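Local coordinates for protein basic helix-loop-helix, putative, expressed (Oryza sativa subsp. japonica, PDB 5LW0) that binds ADP-ribose through its macrodomain, one part of a longer protein, and probably recognises ADP-ribosylated partners in DNA interstrand crosslink repair, at residues A[36-41]-A[221-226]; A[121-126]-A[184-189]; A[131-136]-A[158-163]; A[150-155]-A[169-174]. All blocks are in the same frame, centred on the assembly; numbering follows the deposited sequence. Where two conformers were deposited one is given.

Interaction 1 of 4, residues A[36-41]-A[221-226]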
# COMPACT_ATOMS: atom_id res chain seq x y z
N ARG A 36 -14.24 4.24 -1.69
CA ARG A 36 -14.15 2.90 -1.23
C ARG A 36 -13.10 2.10 -1.99
O ARG A 36 -13.15 0.92 -2.03
CB ARG A 36 -15.53 2.21 -1.37
CG ARG A 36 -16.59 2.79 -0.42
CD ARG A 36 -17.98 2.22 -0.63
NE ARG A 36 -18.57 2.60 -1.91
CZ ARG A 36 -18.74 1.81 -2.96
NH1 ARG A 36 -18.34 0.55 -2.95
NH2 ARG A 36 -19.29 2.31 -4.08
N THR A 37 -12.09 2.81 -2.51
CA THR A 37 -11.02 2.24 -3.23
C THR A 37 -9.69 2.57 -2.56
O THR A 37 -9.41 3.72 -2.24
CB THR A 37 -10.94 2.74 -4.70
OG1 THR A 37 -12.18 2.50 -5.40
CG2 THR A 37 -9.82 2.02 -5.46
N LEU A 38 -8.90 1.52 -2.36
CA LEU A 38 -7.54 1.63 -1.86
C LEU A 38 -6.56 1.25 -2.97
O LEU A 38 -6.69 0.18 -3.54
CB LEU A 38 -7.31 0.61 -0.70
CG LEU A 38 -5.86 0.47 -0.23
CD1 LEU A 38 -5.41 1.74 0.45
CD2 LEU A 38 -5.74 -0.72 0.72
N ALA A 39 -5.65 2.13 -3.27
CA ALA A 39 -4.49 1.78 -4.13
C ALA A 39 -3.31 1.52 -3.22
O ALA A 39 -3.00 2.33 -2.31
CB ALA A 39 -4.18 2.89 -5.09
N PHE A 40 -2.60 0.47 -3.48
CA PHE A 40 -1.44 0.14 -2.71
C PHE A 40 -0.33 -0.37 -3.59
O PHE A 40 -0.57 -1.07 -4.60
CB PHE A 40 -1.76 -0.91 -1.59
CG PHE A 40 -2.20 -2.21 -2.10
CD1 PHE A 40 -3.49 -2.39 -2.51
CD2 PHE A 40 -1.33 -3.34 -2.10
CE1 PHE A 40 -3.93 -3.64 -2.96
CE2 PHE A 40 -1.75 -4.59 -2.52
CZ PHE A 40 -3.07 -4.75 -2.93
N PRO A 41 0.93 -0.11 -3.19
CA PRO A 41 2.06 -0.70 -3.87
C PRO A 41 2.46 -2.03 -3.22
O PRO A 41 1.98 -2.36 -2.12
CB PRO A 41 3.14 0.32 -3.59
CG PRO A 41 2.86 0.74 -2.20
CD PRO A 41 1.34 0.69 -2.04
N SER A 221 -3.16 -5.57 8.20
CA SER A 221 -3.25 -4.37 8.96
C SER A 221 -3.69 -3.19 8.04
O SER A 221 -4.57 -2.36 8.41
CB SER A 221 -1.89 -4.04 9.63
OG SER A 221 -1.98 -2.81 10.32
N LEU A 222 -3.06 -3.09 6.89
CA LEU A 222 -3.40 -2.14 5.86
C LEU A 222 -4.89 -2.22 5.50
O LEU A 222 -5.60 -1.21 5.52
CB LEU A 222 -2.57 -2.35 4.64
CG LEU A 222 -2.95 -1.61 3.38
CD1 LEU A 222 -2.96 -0.09 3.60
CD2 LEU A 222 -2.07 -2.03 2.24
N PHE A 223 -5.34 -3.41 5.17
CA PHE A 223 -6.69 -3.59 4.69
C PHE A 223 -7.68 -3.34 5.77
O PHE A 223 -8.73 -2.73 5.53
CB PHE A 223 -6.89 -4.95 4.07
CG PHE A 223 -6.03 -5.22 2.81
CD1 PHE A 223 -5.58 -4.22 1.98
CD2 PHE A 223 -5.65 -6.52 2.53
CE1 PHE A 223 -4.86 -4.50 0.87
CE2 PHE A 223 -4.90 -6.79 1.42
CZ PHE A 223 -4.47 -5.80 0.63
N GLU A 224 -7.35 -3.71 6.99
CA GLU A 224 -8.25 -3.43 8.15
C GLU A 224 -8.34 -1.93 8.46
O GLU A 224 -9.44 -1.40 8.75
CB GLU A 224 -7.82 -4.21 9.39
CG GLU A 224 -8.14 -5.68 9.34
CD GLU A 224 -9.61 -5.98 9.65
OE1 GLU A 224 -10.28 -5.17 10.31
OE2 GLU A 224 -10.02 -7.07 9.28
N ASN A 225 -7.22 -1.23 8.38
CA ASN A 225 -7.26 0.24 8.50
C ASN A 225 -8.08 0.87 7.42
O ASN A 225 -8.77 1.82 7.66
CB ASN A 225 -5.83 0.79 8.53
CG ASN A 225 -5.32 0.97 9.94
OD1 ASN A 225 -5.98 1.62 10.76
ND2 ASN A 225 -4.06 0.60 10.16
N PHE A 226 -7.98 0.36 6.21
CA PHE A 226 -8.74 0.91 5.10
C PHE A 226 -10.25 0.69 5.34
O PHE A 226 -11.01 1.58 5.22
CB PHE A 226 -8.27 0.27 3.80
CG PHE A 226 -9.16 0.53 2.62
CD1 PHE A 226 -9.47 1.80 2.20
CD2 PHE A 226 -9.72 -0.54 1.98
CE1 PHE A 226 -10.32 1.97 1.07
CE2 PHE A 226 -10.48 -0.37 0.84
CZ PHE A 226 -10.85 0.87 0.46
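Leu-38 lays its CB over the ring of Phe-226, 3.5 Å from the ring centroid and only 3° off the normal, a nearly ideal CH-pi contact. Phe-226 has its CG anti to the backbone N, which carries CG toward the strand, and the far corner of its ring, CZ, stands 3.4 Å from Arg-36 O at the ring edge. Leu-38 reaches further with CD2, which meets the rim of Phe-223 at CD1 (3.7 Å) and also packs on Leu-222 CG. The leucine and Phe-223 cross at about a right angle. Phe-223 and Phe-40 form an edge-to-face pair: the edge of Phe-223 is directed at the face of Phe-40, with centroids 5.4 Å apart and planes at 75°. Leu-222 CD2 fills in beside Phe-40 CB. An alanine at Phe-226 would probably open a gap beside the Arg-36 carbonyl and would take away the ring face on which Leu-38 CB rests. Ala-62, Val-63 and Ile-66 of helix 52-69 also pack on Phe-223. The strand and helix axes lie 10.1 Å apart, at 151°: a layer of helix over sheet, as in the alpha/beta/alpha sandwich of macrodomains.

Interaction 2 of 4, residues A[121-126]-A[184-189]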
# COMPACT_ATOMS: atom_id res chain seq x y z
N ARG A 121 -9.72 7.45 -10.11
CA ARG A 121 -9.65 8.10 -8.76
C ARG A 121 -9.74 7.10 -7.65
O ARG A 121 -10.63 6.19 -7.63
CB ARG A 121 -10.60 9.32 -8.50
CG ARG A 121 -10.32 10.10 -7.12
CD ARG A 121 -11.45 11.15 -6.78
NE ARG A 121 -11.40 11.55 -5.34
CZ ARG A 121 -11.94 12.65 -4.80
NH1 ARG A 121 -12.59 13.53 -5.59
NH2 ARG A 121 -11.78 12.93 -3.44
N CYS A 122 -8.77 7.23 -6.80
CA CYS A 122 -8.63 6.39 -5.57
C CYS A 122 -8.38 7.33 -4.43
O CYS A 122 -7.34 7.96 -4.35
CB CYS A 122 -7.47 5.30 -5.59
SG CYS A 122 -7.43 4.25 -7.08
N ASN A 123 -9.29 7.33 -3.45
CA ASN A 123 -9.20 8.32 -2.33
C ASN A 123 -8.21 7.91 -1.24
O ASN A 123 -7.74 8.73 -0.47
CB ASN A 123 -10.55 8.55 -1.67
CG ASN A 123 -11.52 9.34 -2.52
OD1 ASN A 123 -11.36 9.47 -3.71
ND2 ASN A 123 -12.59 9.78 -1.89
N VAL A 124 -7.93 6.60 -1.11
CA VAL A 124 -7.02 6.16 -0.08
C VAL A 124 -5.83 5.52 -0.75
O VAL A 124 -6.00 4.65 -1.61
CB VAL A 124 -7.68 5.17 0.89
CG1 VAL A 124 -6.72 4.81 2.02
CG2 VAL A 124 -8.99 5.73 1.43
N ILE A 125 -4.62 5.92 -0.36
CA ILE A 125 -3.43 5.23 -0.87
C ILE A 125 -2.55 4.73 0.26
O ILE A 125 -2.55 5.29 1.36
CB ILE A 125 -2.62 6.09 -1.85
CG1 ILE A 125 -2.01 7.24 -1.15
CG2 ILE A 125 -3.47 6.55 -3.05
CD1 ILE A 125 -1.07 8.05 -2.05
N ALA A 126 -1.88 3.61 0.02
CA ALA A 126 -0.90 3.08 0.99
C ALA A 126 0.51 3.49 0.66
O ALA A 126 0.87 3.62 -0.53
CB ALA A 126 -0.99 1.58 1.00
N GLY A 184 -7.44 13.80 -5.34
CA GLY A 184 -8.61 13.41 -4.57
C GLY A 184 -8.28 12.52 -3.35
O GLY A 184 -9.20 12.01 -2.71
N VAL A 185 -7.01 12.40 -3.03
CA VAL A 185 -6.57 11.52 -1.92
C VAL A 185 -7.01 12.20 -0.59
O VAL A 185 -6.70 13.40 -0.32
CB VAL A 185 -5.09 11.30 -1.93
CG1 VAL A 185 -4.62 10.55 -0.69
CG2 VAL A 185 -4.64 10.59 -3.19
N THR A 186 -7.70 11.42 0.24
CA THR A 186 -8.20 11.89 1.53
C THR A 186 -7.46 11.23 2.73
O THR A 186 -7.50 11.75 3.84
CB THR A 186 -9.69 11.59 1.69
OG1 THR A 186 -9.92 10.18 1.64
CG2 THR A 186 -10.53 12.31 0.66
N HIS A 187 -6.76 10.11 2.49
CA HIS A 187 -6.06 9.39 3.54
C HIS A 187 -4.89 8.66 2.96
O HIS A 187 -4.95 8.17 1.83
CB HIS A 187 -6.98 8.31 4.20
CG HIS A 187 -8.16 8.86 4.93
ND1 HIS A 187 -9.31 9.25 4.29
CD2 HIS A 187 -8.39 9.01 6.25
CE1 HIS A 187 -10.17 9.70 5.18
NE2 HIS A 187 -9.66 9.50 6.37
N ILE A 188 -3.83 8.61 3.75
CA ILE A 188 -2.67 7.80 3.44
C ILE A 188 -2.49 6.81 4.57
O ILE A 188 -2.55 7.18 5.72
CB ILE A 188 -1.42 8.70 3.30
CG1 ILE A 188 -1.60 9.57 2.00
CG2 ILE A 188 -0.15 7.86 3.28
CD1 ILE A 188 -0.61 10.64 1.86
N ILE A 189 -2.28 5.56 4.24
CA ILE A 189 -2.00 4.57 5.24
C ILE A 189 -0.56 4.16 5.12
O ILE A 189 -0.19 3.48 4.16
CB ILE A 189 -2.95 3.32 5.11
CG1 ILE A 189 -4.41 3.75 5.10
CG2 ILE A 189 -2.62 2.34 6.22
CD1 ILE A 189 -5.40 2.62 4.81
O HOH W 1 -12.51 9.47 1.06
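Val-124 to Ala-126 lie beside His-187 to Ile-189 as neighbouring parallel strands in the mixed central sheet of the macrodomain, their axes 4.7 Å apart and inclined by 23°, with Asn-123 and Thr-186 just before them. Backbone bonds set the register. Thr-186 N donates to Asn-123 O (2.8 Å), Ile-125 N to His-187 O, and Ile-189 N to Ile-125 O (2.9 Å), all nearly straight; His-187 N adds a weak bond to Asn-123 O, so this oxygen takes two amides where the pairing begins. The apolar contacts divide between the two faces of the sheet. On one, Ile-125 and Ile-188 lie side by side pointing the same way, CG1 to CG1 at 3.9 Å; on the other, Val-124 CG1 meets Ile-189 CD1 at 3.8 Å, and Leu-222 and Phe-226 of helix 208-230 cover Ile-189. The polar contacts cluster at the start of the pairing. One water bridges Asn-123 ND2 and Thr-186 OG1. Arg-121, extended from CG to NE, spreads a face of its guanidinium over Gly-184 CA, where a side chain would clash with NE; the positive phi of this residue, just past helix 178-183, also favours glycine. Arg-121 NE donates to Asn-123 OD1, which Ser-34 OG also binds. Arg-121 NH2 meets Gly-184 O at 2.8 Å, on a lone pair in the carbonyl plane but 35° out of the guanidinium plane.

Interaction 3 of 4, residues A[131-136]-A[158-163]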
# COMPACT_ATOMS: atom_id res chain seq x y z
N TRP A 131 10.40 2.89 9.53
CA TRP A 131 9.90 2.71 10.89
C TRP A 131 9.75 4.02 11.64
O TRP A 131 8.99 4.12 12.59
CB TRP A 131 10.73 1.69 11.67
CG TRP A 131 12.10 2.16 12.16
CD1 TRP A 131 13.30 1.96 11.55
CD2 TRP A 131 12.40 2.77 13.44
NE1 TRP A 131 14.32 2.42 12.37
CE2 TRP A 131 13.79 2.89 13.53
CE3 TRP A 131 11.62 3.15 14.53
CZ2 TRP A 131 14.41 3.50 14.63
CZ3 TRP A 131 12.24 3.74 15.62
CH2 TRP A 131 13.62 3.93 15.64
N ARG A 132 10.51 5.02 11.24
CA ARG A 132 10.48 6.33 11.90
C ARG A 132 9.44 7.27 11.28
O ARG A 132 9.27 8.41 11.72
CB ARG A 132 11.89 7.00 11.81
CG ARG A 132 13.02 6.21 12.44
CD ARG A 132 14.34 7.06 12.38
NE ARG A 132 15.51 6.38 13.00
CZ ARG A 132 16.36 5.53 12.38
NH1 ARG A 132 16.18 5.20 11.09
NH2 ARG A 132 17.40 4.98 13.05
N LEU A 133 8.75 6.79 10.25
CA LEU A 133 7.73 7.57 9.50
C LEU A 133 8.27 8.90 8.96
O LEU A 133 7.64 9.93 9.12
CB LEU A 133 6.47 7.81 10.36
CG LEU A 133 5.77 6.53 10.83
CD1 LEU A 133 4.59 6.84 11.74
CD2 LEU A 133 5.24 5.76 9.64
N LYS A 134 9.48 8.86 8.41
CA LYS A 134 10.12 10.07 7.91
C LYS A 134 10.02 10.12 6.39
O LYS A 134 9.94 9.07 5.73
CB LYS A 134 11.60 10.10 8.32
CG LYS A 134 11.83 10.11 9.80
CD LYS A 134 11.50 11.46 10.38
CE LYS A 134 11.75 11.51 11.90
NZ LYS A 134 10.97 12.61 12.50
N PRO A 135 10.05 11.30 5.84
CA PRO A 135 10.11 11.48 4.39
C PRO A 135 11.40 11.06 3.77
O PRO A 135 12.33 10.68 4.46
CB PRO A 135 9.99 13.01 4.21
CG PRO A 135 9.75 13.57 5.52
CD PRO A 135 10.16 12.59 6.56
N GLY A 136 11.45 11.14 2.44
CA GLY A 136 12.65 10.83 1.71
C GLY A 136 12.89 9.35 1.63
O GLY A 136 11.94 8.53 1.65
N GLU A 158 0.76 13.65 14.33
CA GLU A 158 -0.43 13.59 15.17
C GLU A 158 -1.02 12.20 15.39
O GLU A 158 -1.74 11.99 16.37
CB GLU A 158 -1.48 14.55 14.63
CG GLU A 158 -0.99 16.00 14.64
CD GLU A 158 -1.79 16.94 13.74
OE1 GLU A 158 -2.70 16.48 13.01
OE2 GLU A 158 -1.48 18.15 13.75
N CYS A 159 -0.68 11.24 14.54
CA CYS A 159 -1.24 9.87 14.63
C CYS A 159 -0.30 8.90 15.31
O CYS A 159 -0.74 8.06 16.09
CB CYS A 159 -1.61 9.38 13.24
SG CYS A 159 -2.93 10.39 12.51
N ALA A 160 0.98 8.92 14.95
CA ALA A 160 1.91 7.94 15.48
C ALA A 160 3.34 8.47 15.35
O ALA A 160 3.64 9.29 14.47
CB ALA A 160 1.78 6.61 14.74
N ASP A 161 4.21 7.92 16.20
CA ASP A 161 5.63 8.29 16.18
C ASP A 161 6.50 7.21 15.56
O ASP A 161 7.63 7.47 15.20
CB ASP A 161 6.15 8.57 17.59
CG ASP A 161 6.14 7.34 18.47
OD1 ASP A 161 5.05 6.80 18.68
OD2 ASP A 161 7.21 6.93 18.99
N THR A 162 6.01 5.97 15.51
CA THR A 162 6.80 4.92 14.91
C THR A 162 5.86 3.86 14.41
O THR A 162 4.67 3.84 14.79
CB THR A 162 7.77 4.19 15.90
OG1 THR A 162 7.00 3.54 16.92
CG2 THR A 162 8.72 5.13 16.57
N LEU A 163 6.39 2.97 13.56
CA LEU A 163 5.75 1.67 13.24
C LEU A 163 6.68 0.55 13.55
O LEU A 163 7.95 0.69 13.39
CB LEU A 163 5.42 1.59 11.72
CG LEU A 163 4.23 2.41 11.28
CD1 LEU A 163 3.99 2.26 9.77
CD2 LEU A 163 2.97 2.03 12.06
O HOH W 2 8.40 9.80 13.90
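A loop-to-loop contact, partly buried, joins residues 131-133, which follow strand 124-128, with residues 160-163, beyond helix 150-159. One direct backbone bond holds the two together: Leu-163 N donates to Trp-131 O at 3.0 Å, with an N-H...O angle of 163° and the donor tilted 20° from the carbonyl plane. Thr-162 CA comes to 3.3 Å from the same oxygen as a CA-H...O contact. A water extends this pairing by donating to Arg-132 O (2.7 Å) and to Asp-161 O. The apolar part is carried by Leu-133, whose CG sits anti to its carbonyl carbon (chi1 -60°). Its two methyls divide the work: CD2 packs on Leu-163 CD1 at 3.7 Å, the side chains crossing at about a right angle, and CD1 meets Ala-160 CB at 4.1 Å. His-190 of strand 187-192 touches both leucines. Trp-131 and Thr-162 run side by side, the threonine CG2 lying at the edge of the indole, 3.9 Å from CZ3, while Arg-132 CG sits over the centre of one indole face. Farther along the 131-136 loop, Gly-136 touches the bound ADP-ribose, placing this contact beside the ligand pocket of the macrodomain.

Interaction 4 of 4, residues A[150-155]-A[169-174]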
# COMPACT_ATOMS: atom_id res chain seq x y z
N GLU A 150 4.50 19.04 3.14
CA GLU A 150 4.70 19.03 4.57
C GLU A 150 3.39 18.73 5.35
O GLU A 150 3.46 18.29 6.46
CB GLU A 150 5.33 20.40 5.02
CG GLU A 150 5.25 20.68 6.53
CD GLU A 150 6.07 19.70 7.39
OE1 GLU A 150 7.03 19.09 6.87
OE2 GLU A 150 5.73 19.54 8.60
N ASP A 151 2.21 18.97 4.77
CA ASP A 151 0.92 18.60 5.42
C ASP A 151 0.94 17.13 5.90
O ASP A 151 0.37 16.81 6.93
CB ASP A 151 -0.29 18.78 4.48
CG ASP A 151 -0.65 20.27 4.23
OD1 ASP A 151 -0.33 21.11 5.10
OD2 ASP A 151 -1.24 20.59 3.17
N LEU A 152 1.53 16.25 5.11
CA LEU A 152 1.51 14.82 5.48
C LEU A 152 2.40 14.55 6.67
O LEU A 152 2.02 13.80 7.59
CB LEU A 152 1.92 13.95 4.30
CG LEU A 152 1.99 12.46 4.66
CD1 LEU A 152 0.63 12.00 5.14
CD2 LEU A 152 2.46 11.69 3.43
N GLN A 153 3.55 15.23 6.75
CA GLN A 153 4.43 15.05 7.93
C GLN A 153 3.73 15.61 9.22
O GLN A 153 3.71 14.94 10.26
CB GLN A 153 5.83 15.65 7.69
CG GLN A 153 6.77 15.32 8.83
CD GLN A 153 8.24 15.56 8.50
OE1 GLN A 153 8.58 16.43 7.69
NE2 GLN A 153 9.10 14.76 9.10
N ARG A 154 3.07 16.78 9.12
CA ARG A 154 2.29 17.31 10.24
C ARG A 154 1.18 16.36 10.70
O ARG A 154 1.05 16.06 11.88
CB ARG A 154 1.70 18.68 9.89
CG ARG A 154 1.04 19.40 11.04
CD ARG A 154 0.52 20.78 10.61
NE ARG A 154 -0.69 20.71 9.79
CZ ARG A 154 -0.73 20.91 8.46
NH1 ARG A 154 -1.88 20.82 7.83
NH2 ARG A 154 0.38 21.21 7.76
N ALA A 155 0.44 15.81 9.73
CA ALA A 155 -0.66 14.96 10.06
C ALA A 155 -0.19 13.63 10.61
O ALA A 155 -0.81 13.08 11.56
CB ALA A 155 -1.52 14.76 8.83
N VAL A 169 -0.61 2.60 9.96
CA VAL A 169 -1.35 3.69 10.59
C VAL A 169 -1.99 4.58 9.52
O VAL A 169 -1.37 4.91 8.56
CB VAL A 169 -0.46 4.53 11.55
CG1 VAL A 169 0.68 5.16 10.85
CG2 VAL A 169 -1.30 5.59 12.28
N ALA A 170 -3.28 4.87 9.72
CA ALA A 170 -4.05 5.68 8.81
C ALA A 170 -3.94 7.09 9.19
O ALA A 170 -4.13 7.45 10.36
CB ALA A 170 -5.52 5.26 8.83
N VAL A 171 -3.66 7.91 8.19
CA VAL A 171 -3.49 9.37 8.44
C VAL A 171 -4.42 10.12 7.52
O VAL A 171 -4.30 9.99 6.29
CB VAL A 171 -2.04 9.78 8.17
CG1 VAL A 171 -1.86 11.30 8.39
CG2 VAL A 171 -1.08 8.98 9.06
N PRO A 172 -5.28 11.00 8.07
CA PRO A 172 -6.06 11.83 7.16
C PRO A 172 -5.22 12.91 6.54
O PRO A 172 -4.39 13.50 7.22
CB PRO A 172 -7.15 12.46 8.06
CG PRO A 172 -6.96 11.89 9.38
CD PRO A 172 -5.63 11.21 9.47
N LEU A 173 -5.37 13.09 5.23
CA LEU A 173 -4.54 14.04 4.48
C LEU A 173 -5.29 15.38 4.38
O LEU A 173 -6.37 15.41 3.82
CB LEU A 173 -4.28 13.51 3.06
CG LEU A 173 -3.39 14.38 2.20
CD1 LEU A 173 -1.99 14.54 2.76
CD2 LEU A 173 -3.31 13.90 0.77
N PRO A 174 -4.72 16.46 4.96
CA PRO A 174 -5.41 17.75 4.90
C PRO A 174 -5.77 18.16 3.50
O PRO A 174 -5.02 17.90 2.55
CB PRO A 174 -4.37 18.70 5.49
CG PRO A 174 -3.61 17.86 6.43
CD PRO A 174 -3.48 16.55 5.70
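Pro-174 sets its ring against helix 150-159, with CG 4.0 Å from Asp-151 CB and 3.7 Å from Arg-154 NH1. Arg-154 leaves the helix with CG anti to its backbone N, then bends at chi3 (74°), which turns NE out of the extended line of the chain. The guanidinium meets Asp-151, about one turn earlier, and NH2 donates to OD1 at 2.8 Å, with an N-H...O angle of 156°, in a salt bridge. That bond uses the anti lone pair of OD1 and lies nearly in the guanidinium plane; NH1 adds a weak bond to the same oxygen. Asp-151 OD2 has a second partner in Thr-176 OG1. An alanine in place of Pro-174 would probably open a gap beside Asp-151 CB and take away the closest apolar contact, CG, of Arg-154 NH1. Deeper in, Ala-155 CB sits 3.5 Å from Val-171 CG1, a methyl that lies anti to its own backbone N (chi1 179°), and equally close to Pro-172 O. Leu-152 crosses Val-171 at about a right angle; Leu-152 CD1 comes to 4.2 Å from Val-171 CG1, and Leu-152 CB meets Leu-173 CD1. The helix rests on the edge strand and the residues after it mainly by apolar packing, without a hydrogen bond between the two segments, while the charges pair within the helix, an arrangement that would probably limit how far Arg-154 can swing from Pro-174.

In the fold
Interactions 1, 2 and 4 all reach one mixed sheet, in which strands 37-40, 124-128, 187-192 and 167-172 stand side by side in that order. Interaction 2 joins the middle two; its centre lies about 9 Å from that of interaction 1 and 11 Å from that of interaction 4, and backbone bonds such as Ala-39 O to Ala-126 N and Ile-188 O to Val-171 N link the three. Interaction 3, about 10 Å from interaction 4 between centres, shares helix 150-159 with it. Along the chain interactions 3 and 4 interlock, both nested inside interaction 2, itself inside interaction 1. The first strand and the C-terminal helix 208-230 thus come together at the sheet, while interaction 3 borders the ADP-ribose pocket.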